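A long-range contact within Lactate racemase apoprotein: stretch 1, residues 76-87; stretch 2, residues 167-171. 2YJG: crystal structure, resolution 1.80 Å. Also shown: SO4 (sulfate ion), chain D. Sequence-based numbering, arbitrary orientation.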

# COMPACT_ATOMS: atom_id res chain seq x y z
N PRO A 76 2.09 -15.91 10.16
CA PRO A 76 0.62 -15.91 10.09
C PRO A 76 -0.14 -15.02 11.06
O PRO A 76 -1.33 -15.25 11.29
N VAL A 77 0.51 -14.00 11.61
CA VAL A 77 -0.17 -13.08 12.52
C VAL A 77 -1.39 -12.42 11.83
O VAL A 77 -1.30 -11.83 10.74
N PRO A 78 -2.58 -12.55 12.43
CA PRO A 78 -3.80 -12.04 11.83
C PRO A 78 -3.94 -10.55 12.09
O PRO A 78 -4.84 -10.11 12.80
N SER A 79 -3.05 -9.76 11.50
CA SER A 79 -2.97 -8.35 11.87
C SER A 79 -4.14 -7.48 11.43
O SER A 79 -4.31 -6.39 11.97
N ARG A 80 -4.90 -7.90 10.41
CA ARG A 80 -6.12 -7.16 10.07
C ARG A 80 -7.06 -7.08 11.27
O ARG A 80 -7.88 -6.20 11.36
N ILE A 81 -6.99 -8.05 12.17
CA ILE A 81 -7.84 -8.06 13.33
C ILE A 81 -7.16 -7.35 14.50
O ILE A 81 -7.73 -6.47 15.15
N THR A 82 -5.90 -7.69 14.72
CA THR A 82 -5.21 -7.27 15.94
C THR A 82 -4.73 -5.82 15.91
O THR A 82 -4.88 -5.12 16.90
N LEU A 83 -4.18 -5.36 14.78
CA LEU A 83 -3.68 -3.97 14.72
C LEU A 83 -4.74 -2.88 14.97
O LEU A 83 -4.46 -1.96 15.75
N PRO A 84 -5.96 -2.98 14.35
CA PRO A 84 -6.94 -1.94 14.68
C PRO A 84 -7.32 -1.90 16.15
O PRO A 84 -7.66 -0.82 16.69
N LEU A 85 -7.33 -3.05 16.79
CA LEU A 85 -7.72 -3.10 18.21
C LEU A 85 -6.61 -2.58 19.08
O LEU A 85 -6.85 -1.88 20.05
N LEU A 86 -5.36 -2.82 18.68
CA LEU A 86 -4.25 -2.18 19.40
C LEU A 86 -4.21 -0.65 19.23
O LEU A 86 -3.99 0.12 20.19
N LEU A 87 -4.42 -0.21 17.99
CA LEU A 87 -4.44 1.23 17.67
C LEU A 87 -5.59 1.94 18.37
O LEU A 87 -5.45 3.06 18.84
N ALA A 167 4.71 -4.56 21.09
CA ALA A 167 4.79 -5.58 20.00
C ALA A 167 3.59 -6.48 19.98
O ALA A 167 2.99 -6.75 21.05
N GLU A 168 3.26 -6.97 18.79
CA GLU A 168 2.31 -8.01 18.65
C GLU A 168 2.98 -9.22 18.03
O GLU A 168 4.10 -9.15 17.49
N GLY A 169 2.32 -10.36 18.14
CA GLY A 169 2.92 -11.61 17.65
C GLY A 169 1.99 -12.78 17.86
O GLY A 169 0.82 -12.60 18.23
N PHE A 170 2.50 -14.00 17.68
CA PHE A 170 1.72 -15.22 17.98
C PHE A 170 2.65 -16.26 18.65
O PHE A 170 3.94 -16.15 18.56
N ILE A 171 2.03 -17.23 19.30
CA ILE A 171 2.79 -18.18 20.12
C ILE A 171 2.56 -19.60 19.65
O ILE A 171 1.40 -20.05 19.61

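The contact centres on one buried carboxylate. E168 points from its strand toward the helix, and with chi1 p (66°) and chi2 t (157°) its chain extends far enough to place each carboxylate oxygen against a different hydroxyl. T82 OG1 donates to E168 OE1 at 2.4 Å, a very short hydrogen bond, and S79 OG donates to E168 OE2 at 2.7 Å. T82, in rotamer p, points toward the strand; the CA-to-CB bond of S79 (rotamer m) runs sideways to the strand, yet the short side chain still brings its hydroxyl within reach. Small hydroxyl residues suit these positions, since they can satisfy a buried acid without adding bulk; OE2 also finds a partner elsewhere in the structure.

Three apolar side chains flank the carboxylate. L83 (chi1 m, chi2 t) starts out sideways, but its end comes nearer, bringing CG to 3.5 Å from E168 OE2. L86, also m, t, points toward the strand and sets CD1 3.9 Å from E168 OE1, while V77 CG1 lies 3.8 Å from E168 OE2. The aliphatic groups fill space beside the acid and offer it no hydrogen bonds.

Farther along, where the loop precedes the helix, the packing becomes apolar. F170 (chi1 p, 79°) points toward this loop. P76 CG lies over one face of its ring, 4.1 Å from the centroid, in a CH-pi contact, and P76 CD comes within 3.8 Å of F170 CZ. V77, in rotamer t, meets the ring obliquely, with CG2 3.9 Å from F170 CD1. G169 contributes backbone alone, its C lying 4.1 Å from V77 CG2.

R80 takes no part in the interface. Its exposed guanidinium binds a sulfate, probably from the crystallisation liquor, with R80 NH2 donating to sulfate O4 at 2.8 Å.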

# COMPACT_ATOMS: atom_id res chain seq x y z
CB PRO A 76 0.30 -17.38 10.35
CG PRO A 76 1.30 -17.78 11.33
CD PRO A 76 2.59 -17.08 10.90
CB VAL A 77 0.79 -12.02 13.08
CG1 VAL A 77 0.07 -11.12 14.04
CG2 VAL A 77 2.01 -12.65 13.72
CB PRO A 78 -4.90 -12.83 12.53
CG PRO A 78 -4.35 -13.16 13.86
CD PRO A 78 -2.84 -13.28 13.69
CB SER A 79 -1.64 -7.76 11.42
OG SER A 79 -0.54 -8.47 11.97
CB ARG A 80 -6.84 -7.82 8.87
CG ARG A 80 -6.13 -7.72 7.56
CD ARG A 80 -6.61 -8.84 6.58
NE ARG A 80 -6.00 -8.76 5.23
CZ ARG A 80 -6.37 -7.93 4.24
NH1 ARG A 80 -7.35 -7.06 4.41
NH2 ARG A 80 -5.74 -7.95 3.06
CB ILE A 81 -8.21 -9.47 13.73
CG1 ILE A 81 -9.13 -10.12 12.65
CG2 ILE A 81 -8.87 -9.41 15.11
CD1 ILE A 81 -9.28 -11.65 12.78
CB THR A 82 -4.00 -8.17 16.21
OG1 THR A 82 -3.16 -8.20 15.06
CG2 THR A 82 -4.45 -9.61 16.59
CB LEU A 83 -2.92 -3.74 13.44
CG LEU A 83 -1.53 -4.37 13.46
CD1 LEU A 83 -0.88 -4.23 12.07
CD2 LEU A 83 -0.61 -3.72 14.62
CB PRO A 84 -8.15 -2.34 13.85
CG PRO A 84 -7.61 -2.97 12.66
CD PRO A 84 -6.41 -3.77 13.18
CB LEU A 85 -8.11 -4.53 18.61
CG LEU A 85 -9.37 -5.09 17.96
CD1 LEU A 85 -9.45 -6.58 18.22
CD2 LEU A 85 -10.56 -4.33 18.47
CB LEU A 86 -2.92 -2.76 18.92
CG LEU A 86 -2.46 -4.11 19.47
CD1 LEU A 86 -1.33 -4.64 18.56
CD2 LEU A 86 -1.95 -3.99 20.91
CB LEU A 87 -4.56 1.41 16.16
CG LEU A 87 -3.36 0.94 15.34
CD1 LEU A 87 -3.72 0.70 13.85
CD2 LEU A 87 -2.22 1.91 15.48
CB ALA A 167 6.01 -6.45 20.18
CB GLU A 168 1.10 -7.59 17.85
CG GLU A 168 1.34 -7.26 16.39
CD GLU A 168 0.08 -7.39 15.53
OE1 GLU A 168 -1.02 -7.61 16.09
OE2 GLU A 168 0.19 -7.29 14.27
CB PHE A 170 1.07 -15.79 16.72
CG PHE A 170 1.99 -16.55 15.88
CD1 PHE A 170 3.14 -15.99 15.38
CD2 PHE A 170 1.71 -17.85 15.57
CE1 PHE A 170 4.00 -16.76 14.66
CE2 PHE A 170 2.56 -18.58 14.81
CZ PHE A 170 3.69 -18.03 14.37
CB ILE A 171 2.42 -18.07 21.62
CG1 ILE A 171 2.82 -16.76 22.22
CG2 ILE A 171 3.12 -19.23 22.38
CD1 ILE A 171 2.17 -16.43 23.58
S SO4 D . -7.86 -5.25 0.99
O1 SO4 D . -8.57 -4.93 2.20
O2 SO4 D . -8.69 -5.40 -0.18
O3 SO4 D . -6.84 -4.27 0.68
O4 SO4 D . -7.12 -6.48 1.16